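Local coordinates for protein binding component of ABC transporter (Wolinella succinogenes, PDB 3K4U) that binds lysine in the cleft between its two lobes, probably as the extracytoplasmic solute-binding component of an ABC transporter, at residues 49-54 and 63-68; 106-111 and 131-136; 158-161 and 165-168; 191-196 and 204-209. All blocks are in the same frame, centred on the assembly; numbering follows the deposited sequence.

Contact 1 (49-54 and 63-68); sequences VPTSWD and EKFDII. With LYS (lysine), chain K.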
# COMPACT_ATOMS: atom_id res chain seq x y z
N VAL E 49 2.38 35.69 -25.48
CA VAL E 49 3.19 36.06 -26.61
C VAL E 49 3.03 34.95 -27.67
O VAL E 49 3.85 34.03 -27.74
CB VAL E 49 4.66 36.26 -26.16
CG1 VAL E 49 5.54 36.85 -27.28
CG2 VAL E 49 4.71 37.17 -24.89
N PRO E 50 1.95 35.01 -28.50
CA PRO E 50 1.75 34.05 -29.56
C PRO E 50 2.97 34.01 -30.44
O PRO E 50 3.50 35.07 -30.81
CB PRO E 50 0.57 34.63 -30.33
CG PRO E 50 -0.20 35.33 -29.29
CD PRO E 50 0.84 36.00 -28.45
N THR E 51 3.45 32.81 -30.75
CA THR E 51 4.74 32.62 -31.42
C THR E 51 4.51 31.48 -32.35
O THR E 51 3.65 30.69 -32.08
CB THR E 51 5.83 32.25 -30.39
OG1 THR E 51 5.74 33.16 -29.27
CG2 THR E 51 7.29 32.28 -31.00
N SER E 52 5.21 31.41 -33.46
CA SER E 52 5.07 30.26 -34.34
C SER E 52 5.95 29.20 -33.71
O SER E 52 6.79 29.55 -32.88
CB SER E 52 5.48 30.57 -35.78
OG SER E 52 6.87 30.78 -35.84
N TRP E 53 5.77 27.95 -34.12
CA TRP E 53 6.26 26.81 -33.35
C TRP E 53 7.79 26.73 -33.30
O TRP E 53 8.38 26.43 -32.24
CB TRP E 53 5.65 25.49 -33.86
CG TRP E 53 6.12 24.37 -33.07
CD1 TRP E 53 7.17 23.54 -33.36
CD2 TRP E 53 5.63 23.97 -31.79
NE1 TRP E 53 7.34 22.64 -32.34
CE2 TRP E 53 6.40 22.88 -31.37
CE3 TRP E 53 4.59 24.43 -30.96
CZ2 TRP E 53 6.19 22.23 -30.15
CZ3 TRP E 53 4.38 23.80 -29.74
CH2 TRP E 53 5.17 22.69 -29.35
N ASP E 54 8.44 27.00 -34.42
CA ASP E 54 9.87 26.84 -34.52
C ASP E 54 10.59 27.97 -33.81
O ASP E 54 11.83 28.02 -33.81
CB ASP E 54 10.29 26.74 -35.98
CG ASP E 54 9.96 28.00 -36.80
OD1 ASP E 54 10.78 28.33 -37.70
OD2 ASP E 54 8.90 28.67 -36.60
N GLU E 63 14.87 35.20 -24.28
CA GLU E 63 14.21 35.99 -23.23
C GLU E 63 13.04 36.85 -23.73
O GLU E 63 12.53 37.70 -22.99
CB GLU E 63 15.21 36.77 -22.36
CG GLU E 63 15.86 35.93 -21.25
CD GLU E 63 17.05 36.62 -20.55
OE1 GLU E 63 17.11 36.60 -19.29
OE2 GLU E 63 17.95 37.17 -21.24
N LYS E 64 12.59 36.59 -24.96
CA LYS E 64 11.27 37.05 -25.41
C LYS E 64 10.14 36.65 -24.44
O LYS E 64 9.14 37.36 -24.36
CB LYS E 64 10.95 36.51 -26.80
CG LYS E 64 11.63 37.24 -27.98
CD LYS E 64 11.97 36.22 -29.05
CE LYS E 64 12.30 36.82 -30.39
NZ LYS E 64 13.21 37.97 -30.24
N PHE E 65 10.27 35.49 -23.74
CA PHE E 65 9.32 35.12 -22.66
C PHE E 65 9.89 34.31 -21.50
O PHE E 65 11.06 34.00 -21.47
CB PHE E 65 8.03 34.53 -23.20
CG PHE E 65 8.18 33.82 -24.50
CD1 PHE E 65 8.36 32.45 -24.53
CD2 PHE E 65 8.07 34.50 -25.68
CE1 PHE E 65 8.47 31.76 -25.75
CE2 PHE E 65 8.19 33.84 -26.89
CZ PHE E 65 8.38 32.46 -26.92
N ASP E 66 9.06 33.98 -20.52
CA ASP E 66 9.53 33.35 -19.29
C ASP E 66 9.36 31.83 -19.25
O ASP E 66 10.18 31.12 -18.65
CB ASP E 66 8.88 34.04 -18.10
CG ASP E 66 9.16 35.55 -18.10
OD1 ASP E 66 10.31 35.92 -18.42
OD2 ASP E 66 8.25 36.37 -17.79
N ILE E 67 8.33 31.35 -19.94
CA ILE E 67 7.88 29.95 -19.87
C ILE E 67 7.10 29.64 -21.15
O ILE E 67 6.56 30.55 -21.78
CB ILE E 67 6.99 29.77 -18.61
CG1 ILE E 67 6.60 28.29 -18.36
CG2 ILE E 67 5.80 30.67 -18.69
CD1 ILE E 67 6.10 27.98 -16.98
N ILE E 68 7.07 28.37 -21.57
CA ILE E 68 6.32 27.91 -22.74
C ILE E 68 5.20 27.01 -22.26
O ILE E 68 5.45 25.94 -21.73
CB ILE E 68 7.19 27.03 -23.65
CG1 ILE E 68 8.27 27.84 -24.38
CG2 ILE E 68 6.36 26.25 -24.68
CD1 ILE E 68 9.09 26.96 -25.33
N LYS K . 3.01 17.76 -28.57
CA LYS K . 3.23 18.44 -29.83
C LYS K . 4.71 18.74 -29.94
O LYS K . 5.35 18.97 -28.91
CB LYS K . 2.44 19.75 -29.87
CG LYS K . 2.16 20.29 -31.26
CD LYS K . 2.16 21.78 -31.25
CE LYS K . 1.55 22.38 -32.52
NZ LYS K . 1.25 23.83 -32.37
OXT LYS K . 5.28 18.78 -31.02
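Val49 and Thr51 both meet the Phe65 ring obliquely, near its CD2 and CE2 atoms. Val49 presents CG1, which lies 3.8 Å from Phe65 CD2, and the two side chains run at a slant to each other. That methyl is set anti to the backbone N (chi1 -172°), which puts CG1, and not CG2, against the ring. Thr51 and Phe65 come at each other from opposite directions, with Thr51 OG1 3.5 Å from Phe65 CE2. The same hydroxyl donates to Val49 O at 2.6 Å, from 37° above the carbonyl plane; this bond fixes the rotation of the threonine and ties together the two residues that touch the ring. Residues 49-50 end strand 45-50 and 67-68 form the next parallel strand, so with helix 56-61 between them the contact closes a beta-alpha-beta crossover. The crossover passes over strand 6-11, which lies between the two strands, in the 2-1-3 order of a type II periplasmic binding protein lobe. Before Phe65 the helix ends in a Schellman motif at Glu63, whose carbonyl accepts from Arg8. Beyond Thr51 the chain turns to the pocket, where the indole of Trp53 lies against the bound lysine: ligand CD sits over one face, offset toward the rim, 3.4 Å from Trp53 CZ3. Ligand O comes 3.6 Å from Trp53 CZ2, while Glu12, Arg78 and Asp163 hydrogen-bond to the ligand. An alanine at Trp53 is likely to leave the lysine's aliphatic chain without this flat wall and open a gap beside it.

Contact 2 (106-111 and 131-136); sequences KSYKDL and KRLFKN
Tyr108 precedes the short 3-10 segment 109-111, where Leu111 N bonds back to Tyr108 O at 3.1 Å, and it meets Phe134, the first residue past helix 125-133 to leave helical geometry. The contact thus joins the loop between strands 89-98 and 117-121 to the C-terminal end of that helix, on the outer part of the second lobe of a type II periplasmic binding protein fold. An ST turn, Ser107 OG accepting from Lys109 N, leads into the 3-10 segment, and Lys106 N bonds to Asp110 OD1 at 2.8 Å.

Tyr108 and Phe134 form an edge-to-face (T-shaped) pair, the tyrosine turning its edge to the phenylalanine face with centroids 5.6 Å apart and planes at 66°. Leu133 meets the tyrosine differently: its CG stands over one ring face, 4.3 Å from the centroid, in a CH-pi contact, while Lys109 CG lies over the opposite face. The tyrosine ring is therefore sandwiched between aliphatic carbons from two different segments. With chi1 at 88°, Tyr108 CG sits between its own N and carbonyl carbon, which turns the ring toward the helix end. Leu186 also packs on Tyr108 and Leu133, and Asp112 OD2 receives the backbone N-H groups of Lys135 and Asn136. Across the two segments the closest approach to the ring is by a backbone atom, Leu133 O, 3.5 Å from Tyr108 CE2.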
# COMPACT_ATOMS: atom_id res chain seq x y z
N LYS E 106 -6.86 -3.61 -37.09
CA LYS E 106 -6.68 -3.94 -35.67
C LYS E 106 -5.64 -3.04 -35.03
O LYS E 106 -5.74 -2.71 -33.85
CB LYS E 106 -6.34 -5.43 -35.47
CG LYS E 106 -7.56 -6.35 -35.35
CD LYS E 106 -7.23 -7.60 -34.52
CE LYS E 106 -8.43 -8.16 -33.75
NZ LYS E 106 -8.63 -7.50 -32.42
N SER E 107 -4.65 -2.64 -35.83
CA SER E 107 -3.55 -1.77 -35.38
C SER E 107 -3.24 -0.67 -36.41
O SER E 107 -3.85 -0.60 -37.47
CB SER E 107 -2.29 -2.61 -35.17
OG SER E 107 -1.67 -2.87 -36.42
N TYR E 108 -2.26 0.17 -36.08
CA TYR E 108 -1.73 1.16 -37.02
C TYR E 108 -1.05 0.54 -38.25
O TYR E 108 -0.92 1.20 -39.28
CB TYR E 108 -0.76 2.10 -36.30
CG TYR E 108 0.70 1.64 -36.24
CD1 TYR E 108 1.23 1.13 -35.06
CD2 TYR E 108 1.54 1.78 -37.35
CE1 TYR E 108 2.57 0.73 -34.98
CE2 TYR E 108 2.88 1.39 -37.29
CZ TYR E 108 3.39 0.86 -36.10
OH TYR E 108 4.72 0.46 -36.03
N LYS E 109 -0.62 -0.72 -38.14
CA LYS E 109 0.25 -1.35 -39.13
C LYS E 109 -0.49 -1.69 -40.41
O LYS E 109 0.09 -1.67 -41.50
CB LYS E 109 0.93 -2.58 -38.53
CG LYS E 109 2.27 -2.28 -37.88
CD LYS E 109 2.54 -3.17 -36.66
CE LYS E 109 3.88 -2.80 -36.01
NZ LYS E 109 3.89 -3.07 -34.56
N ASP E 110 -1.78 -1.99 -40.28
CA ASP E 110 -2.68 -2.20 -41.41
C ASP E 110 -2.82 -0.96 -42.31
O ASP E 110 -3.53 -1.02 -43.33
CB ASP E 110 -4.06 -2.65 -40.92
CG ASP E 110 -4.01 -3.86 -39.99
OD1 ASP E 110 -4.81 -3.89 -39.03
OD2 ASP E 110 -3.17 -4.77 -40.22
N LEU E 111 -2.15 0.14 -41.96
CA LEU E 111 -2.28 1.40 -42.71
C LEU E 111 -1.05 1.91 -43.46
O LEU E 111 -1.09 3.00 -44.05
CB LEU E 111 -2.85 2.51 -41.82
CG LEU E 111 -4.26 3.07 -42.11
CD1 LEU E 111 -5.14 2.11 -42.93
CD2 LEU E 111 -4.96 3.44 -40.82
N LYS E 131 7.52 9.50 -38.91
CA LYS E 131 8.71 9.08 -39.65
C LYS E 131 9.31 7.80 -39.07
O LYS E 131 9.83 6.96 -39.80
CB LYS E 131 9.75 10.20 -39.71
CG LYS E 131 9.37 11.30 -40.67
CD LYS E 131 10.15 12.58 -40.41
CE LYS E 131 11.20 12.82 -41.48
NZ LYS E 131 12.00 14.03 -41.17
N ARG E 132 9.21 7.64 -37.75
CA ARG E 132 9.57 6.41 -37.07
C ARG E 132 8.56 5.30 -37.39
O ARG E 132 8.93 4.28 -37.95
CB ARG E 132 9.60 6.65 -35.56
CG ARG E 132 10.95 7.05 -34.95
CD ARG E 132 10.80 7.30 -33.44
NE ARG E 132 9.80 6.41 -32.83
CZ ARG E 132 8.70 6.80 -32.17
NH1 ARG E 132 8.43 8.10 -31.99
NH2 ARG E 132 7.87 5.89 -31.67
N LEU E 133 7.29 5.53 -37.05
CA LEU E 133 6.23 4.53 -37.19
C LEU E 133 5.86 4.16 -38.62
O LEU E 133 5.59 3.01 -38.89
CB LEU E 133 4.96 5.00 -36.47
CG LEU E 133 4.60 4.50 -35.07
CD1 LEU E 133 5.79 4.30 -34.15
CD2 LEU E 133 3.61 5.46 -34.44
N PHE E 134 5.83 5.13 -39.52
CA PHE E 134 5.39 4.85 -40.88
C PHE E 134 6.55 4.76 -41.86
O PHE E 134 7.42 5.65 -41.92
CB PHE E 134 4.29 5.82 -41.34
CG PHE E 134 2.99 5.65 -40.60
CD1 PHE E 134 2.03 4.76 -41.05
CD2 PHE E 134 2.74 6.35 -39.42
CE1 PHE E 134 0.83 4.58 -40.35
CE2 PHE E 134 1.55 6.17 -38.72
CZ PHE E 134 0.60 5.30 -39.19
N LYS E 135 6.56 3.66 -42.59
CA LYS E 135 7.70 3.23 -43.37
C LYS E 135 7.35 3.25 -44.84
O LYS E 135 8.20 3.57 -45.67
CB LYS E 135 8.12 1.81 -42.97
CG LYS E 135 7.91 1.44 -41.49
CD LYS E 135 8.81 2.25 -40.57
CE LYS E 135 10.30 2.03 -40.88
NZ LYS E 135 11.17 2.76 -39.90
N ASN E 136 6.11 2.90 -45.15
CA ASN E 136 5.61 2.85 -46.53
C ASN E 136 4.76 4.05 -46.97
O ASN E 136 4.73 4.37 -48.16
CB ASN E 136 4.75 1.60 -46.76
CG ASN E 136 5.40 0.34 -46.27
OD1 ASN E 136 4.85 -0.34 -45.41
ND2 ASN E 136 6.55 -0.00 -46.83

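Contact 3 (158-161 and 165-168); sequences DMFI and PFNV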
# COMPACT_ATOMS: atom_id res chain seq x y z
N ASP E 158 -5.58 10.64 -46.94
CA ASP E 158 -6.47 9.61 -46.38
C ASP E 158 -6.62 9.68 -44.87
O ASP E 158 -7.61 9.20 -44.33
CB ASP E 158 -6.00 8.23 -46.78
CG ASP E 158 -5.46 8.18 -48.18
OD1 ASP E 158 -6.28 8.26 -49.13
OD2 ASP E 158 -4.22 8.07 -48.32
N MSE E 159 -5.63 10.27 -44.20
CA MSE E 159 -5.54 10.22 -42.75
C MSE E 159 -4.57 11.22 -42.15
O MSE E 159 -3.51 11.52 -42.74
CB MSE E 159 -5.11 8.83 -42.31
CG MSE E 159 -3.93 8.31 -43.11
SE MSE E 159 -3.42 6.56 -42.46
CE MSE E 159 -1.79 6.30 -43.56
N PHE E 160 -4.95 11.70 -40.97
CA PHE E 160 -4.24 12.72 -40.19
C PHE E 160 -3.65 12.11 -38.90
O PHE E 160 -4.27 11.26 -38.27
CB PHE E 160 -5.23 13.84 -39.85
CG PHE E 160 -4.64 15.00 -39.11
CD1 PHE E 160 -3.78 15.90 -39.74
CD2 PHE E 160 -4.96 15.22 -37.78
CE1 PHE E 160 -3.23 16.96 -39.05
CE2 PHE E 160 -4.40 16.29 -37.10
CZ PHE E 160 -3.54 17.15 -37.74
N ILE E 161 -2.44 12.51 -38.54
CA ILE E 161 -1.77 12.00 -37.32
C ILE E 161 -1.38 13.17 -36.43
O ILE E 161 -0.83 14.15 -36.90
CB ILE E 161 -0.49 11.20 -37.59
CG1 ILE E 161 0.08 10.64 -36.27
CG2 ILE E 161 0.56 12.08 -38.31
CD1 ILE E 161 1.31 9.66 -36.42
N PRO E 165 -5.52 14.43 -28.04
CA PRO E 165 -6.57 15.33 -27.54
C PRO E 165 -6.99 16.32 -28.59
O PRO E 165 -8.12 16.78 -28.56
CB PRO E 165 -5.92 15.99 -26.34
CG PRO E 165 -4.81 15.01 -25.92
CD PRO E 165 -4.29 14.52 -27.23
N PHE E 166 -6.12 16.58 -29.56
CA PHE E 166 -6.52 17.34 -30.74
C PHE E 166 -7.61 16.64 -31.52
O PHE E 166 -8.66 17.24 -31.82
CB PHE E 166 -5.32 17.63 -31.65
CG PHE E 166 -5.67 18.37 -32.92
CD1 PHE E 166 -5.44 19.73 -33.03
CD2 PHE E 166 -6.20 17.68 -34.02
CE1 PHE E 166 -5.75 20.42 -34.20
CE2 PHE E 166 -6.50 18.36 -35.21
CZ PHE E 166 -6.28 19.73 -35.29
N ASN E 167 -7.39 15.37 -31.84
CA ASN E 167 -8.36 14.59 -32.57
C ASN E 167 -9.74 14.55 -31.95
O ASN E 167 -10.74 14.75 -32.62
CB ASN E 167 -7.82 13.19 -32.80
CG ASN E 167 -6.58 13.19 -33.64
OD1 ASN E 167 -6.45 13.99 -34.58
ND2 ASN E 167 -5.66 12.30 -33.32
N VAL E 168 -9.83 14.33 -30.65
CA VAL E 168 -11.20 14.31 -30.12
C VAL E 168 -11.90 15.67 -30.21
O VAL E 168 -13.07 15.73 -30.49
CB VAL E 168 -11.39 13.54 -28.77
CG1 VAL E 168 -10.12 13.14 -28.18
CG2 VAL E 168 -12.19 14.32 -27.79
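Phe160 and Phe166 both set CG anti to the backbone N (chi1 -177° and 178°), and these torsions extend the two rings from strand and helix until their CE2 atoms meet. Phe160 CE2 lies 3.5 Å from Phe166 CE2. The side chains cross at about a right angle and the ring planes are inclined by 44°, so the pair is an oblique one, with centroids 5.6 Å apart. Asn167 fills the corner beside them. Its OD1 lies at the edge of the Phe160 ring, near the ring plane and 3.7 Å from Phe160 CD2, and also in the plane of the Phe166 ring at its edge, an approach that probably suits the partly negative oxygen. The amide itself stands nearly perpendicular to the Phe160 ring.

Only three residues separate the segments, so this is the packing of a strand against the helix that directly follows it, in the second lobe of the type II periplasmic binding protein fold. Phe166 also meets the ring of Phe162, a lysine-pocket residue, and touches the pocket residues Tyr15 and Glu145, which places it in the second shell of the site. Strand 159-163 lies between strands 89-98 and 117-121; helix 145-154 covers Phe160 through Ala148, Val149 and Val152, while Asn167 rests on Ser94 and Leu96 of strand 89-98 and on His181 of strand 179-182.

Contact 4 (191-196 and 204-209); sequences LGWAIK and NWLNHF
On the helix whose Leu206 and Phe209 meet Trp193, Asn204 OD1 is gripped by two donors of a second subunit, Phe84 N and Asn79 ND2. Within the helix, Phe209 N bonds to Trp205 O at 2.9 Å. Across from Leu206 and Phe209, the Trp193 indole presents its six-membered ring. Phe209 CG is set anti to the backbone N (chi1 160°), which carries the ring to Trp193: CH2 of the indole lies at the edge of the Phe209 ring, 3.6 Å from Phe209 CE2, with the ring planes at 40°, an oblique pair. Leu206 approaches the same indole at a slant, its CG 4.2 Å from Trp193 CE3, and Leu206 O lies near the indole plane, 4.1 Å from Trp193 CZ3. In the first lobe of the type II periplasmic binding protein fold, strand 189-195 pairs antiparallel with strands 83-84 and 89-98, and helix 200-216 packs against it; Leu191, earlier in this strand, touches the bound lysine. Further along, Ile195 CD1 meets Leu206 CD2 at 4.4 Å. A serine in place of Trp193 would probably leave Phe209 and Leu206 without their aromatic partner and open a gap between strand and helix. Met38 of helix 30-41 covers both Trp193 and Phe209.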
# COMPACT_ATOMS: atom_id res chain seq x y z
N LEU E 191 3.85 15.87 -21.55
CA LEU E 191 3.79 17.24 -21.94
C LEU E 191 4.26 18.08 -20.73
O LEU E 191 3.78 17.86 -19.60
CB LEU E 191 2.33 17.53 -22.33
CG LEU E 191 1.89 17.56 -23.80
CD1 LEU E 191 2.66 16.70 -24.78
CD2 LEU E 191 0.45 17.30 -23.91
N GLY E 192 5.19 19.01 -20.95
CA GLY E 192 5.66 19.85 -19.85
C GLY E 192 5.86 21.31 -20.24
O GLY E 192 5.95 21.62 -21.44
N TRP E 193 5.93 22.20 -19.25
CA TRP E 193 6.14 23.61 -19.50
C TRP E 193 7.62 23.70 -19.58
O TRP E 193 8.29 23.14 -18.70
CB TRP E 193 5.67 24.51 -18.34
CG TRP E 193 4.28 24.24 -17.94
CD1 TRP E 193 3.25 23.92 -18.77
CD2 TRP E 193 3.77 24.19 -16.61
NE1 TRP E 193 2.12 23.69 -18.03
CE2 TRP E 193 2.41 23.84 -16.70
CE3 TRP E 193 4.34 24.37 -15.34
CZ2 TRP E 193 1.61 23.68 -15.58
CZ3 TRP E 193 3.52 24.23 -14.22
CH2 TRP E 193 2.17 23.90 -14.35
N ALA E 194 8.14 24.43 -20.56
CA ALA E 194 9.58 24.69 -20.63
C ALA E 194 9.95 26.11 -20.15
O ALA E 194 9.11 27.04 -20.16
CB ALA E 194 10.09 24.46 -22.01
N ILE E 195 11.20 26.22 -19.70
CA ILE E 195 11.79 27.42 -19.20
C ILE E 195 13.31 27.37 -19.47
O ILE E 195 13.85 26.31 -19.84
CB ILE E 195 11.56 27.58 -17.72
CG1 ILE E 195 12.24 26.44 -16.95
CG2 ILE E 195 10.08 27.70 -17.44
CD1 ILE E 195 12.35 26.71 -15.42
N LYS E 196 14.01 28.47 -19.31
CA LYS E 196 15.40 28.37 -19.63
C LYS E 196 16.27 27.89 -18.48
O LYS E 196 15.92 28.02 -17.31
CB LYS E 196 15.95 29.63 -20.28
CG LYS E 196 15.63 30.87 -19.61
CD LYS E 196 16.33 31.96 -20.33
CE LYS E 196 17.76 32.15 -19.77
NZ LYS E 196 17.71 32.83 -18.40
N ASN E 204 11.60 24.77 -8.97
CA ASN E 204 11.02 24.44 -7.67
C ASN E 204 9.63 24.98 -7.62
O ASN E 204 8.71 24.24 -7.32
CB ASN E 204 11.82 25.03 -6.52
CG ASN E 204 11.46 24.40 -5.21
OD1 ASN E 204 11.01 25.06 -4.26
ND2 ASN E 204 11.64 23.10 -5.14
N TRP E 205 9.46 26.26 -7.96
CA TRP E 205 8.15 26.93 -7.83
C TRP E 205 7.11 26.28 -8.70
O TRP E 205 6.00 25.99 -8.25
CB TRP E 205 8.22 28.42 -8.15
CG TRP E 205 6.96 29.12 -7.72
CD1 TRP E 205 6.74 29.69 -6.53
CD2 TRP E 205 5.76 29.29 -8.49
NE1 TRP E 205 5.46 30.19 -6.48
CE2 TRP E 205 4.85 29.97 -7.69
CE3 TRP E 205 5.38 28.92 -9.78
CZ2 TRP E 205 3.57 30.28 -8.12
CZ3 TRP E 205 4.10 29.25 -10.23
CH2 TRP E 205 3.20 29.92 -9.39
N LEU E 206 7.45 26.04 -9.95
CA LEU E 206 6.49 25.44 -10.86
C LEU E 206 6.05 24.05 -10.43
O LEU E 206 4.85 23.77 -10.41
CB LEU E 206 7.06 25.36 -12.26
CG LEU E 206 7.11 26.59 -13.15
CD1 LEU E 206 6.29 27.64 -12.51
CD2 LEU E 206 8.51 26.99 -13.24
N ASN E 207 7.01 23.19 -10.09
CA ASN E 207 6.73 21.81 -9.67
C ASN E 207 5.77 21.80 -8.48
O ASN E 207 4.82 21.02 -8.45
CB ASN E 207 8.03 21.12 -9.30
CG ASN E 207 8.80 20.61 -10.52
OD1 ASN E 207 8.23 20.39 -11.58
ND2 ASN E 207 10.09 20.42 -10.36
N HIS E 208 5.97 22.72 -7.54
CA HIS E 208 5.05 22.76 -6.42
C HIS E 208 3.67 23.38 -6.77
O HIS E 208 2.67 23.02 -6.16
CB HIS E 208 5.66 23.49 -5.24
CG HIS E 208 6.65 22.66 -4.49
ND1 HIS E 208 7.98 23.00 -4.40
CD2 HIS E 208 6.50 21.51 -3.79
CE1 HIS E 208 8.60 22.09 -3.67
NE2 HIS E 208 7.73 21.17 -3.29
N PHE E 209 3.65 24.30 -7.75
CA PHE E 209 2.40 24.87 -8.26
C PHE E 209 1.61 23.80 -8.98
O PHE E 209 0.38 23.69 -8.81
CB PHE E 209 2.66 26.10 -9.18
CG PHE E 209 1.50 26.43 -10.09
CD1 PHE E 209 0.38 27.09 -9.62
CD2 PHE E 209 1.54 26.05 -11.42
CE1 PHE E 209 -0.72 27.36 -10.46
CE2 PHE E 209 0.43 26.33 -12.27
CZ PHE E 209 -0.70 26.97 -11.77

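Contacts 1 and 4 belong to the first lobe and adjoin, Ile68 N lying 2.8 Å from Ala194 O in a probable hydrogen bond; contacts 2 and 3 belong to the second and touch through Leu111 with Met159 and Phe134 with Ile161. The touching residues of contacts 3 and 4 are all buried, and each packs a strand on the helix that follows it, with oblique aromatic pairs. Of the two partly buried ones, contact 1 sets a strand end and the loop beyond it against the loop after a helix, contact 2 a loop against a helix end. Contact 1 carries a ligand-facing tryptophan, contact 4 reaches both the pocket and a second subunit, and contact 2 lies farthest out, its centre about 22 Å from the chain's centre.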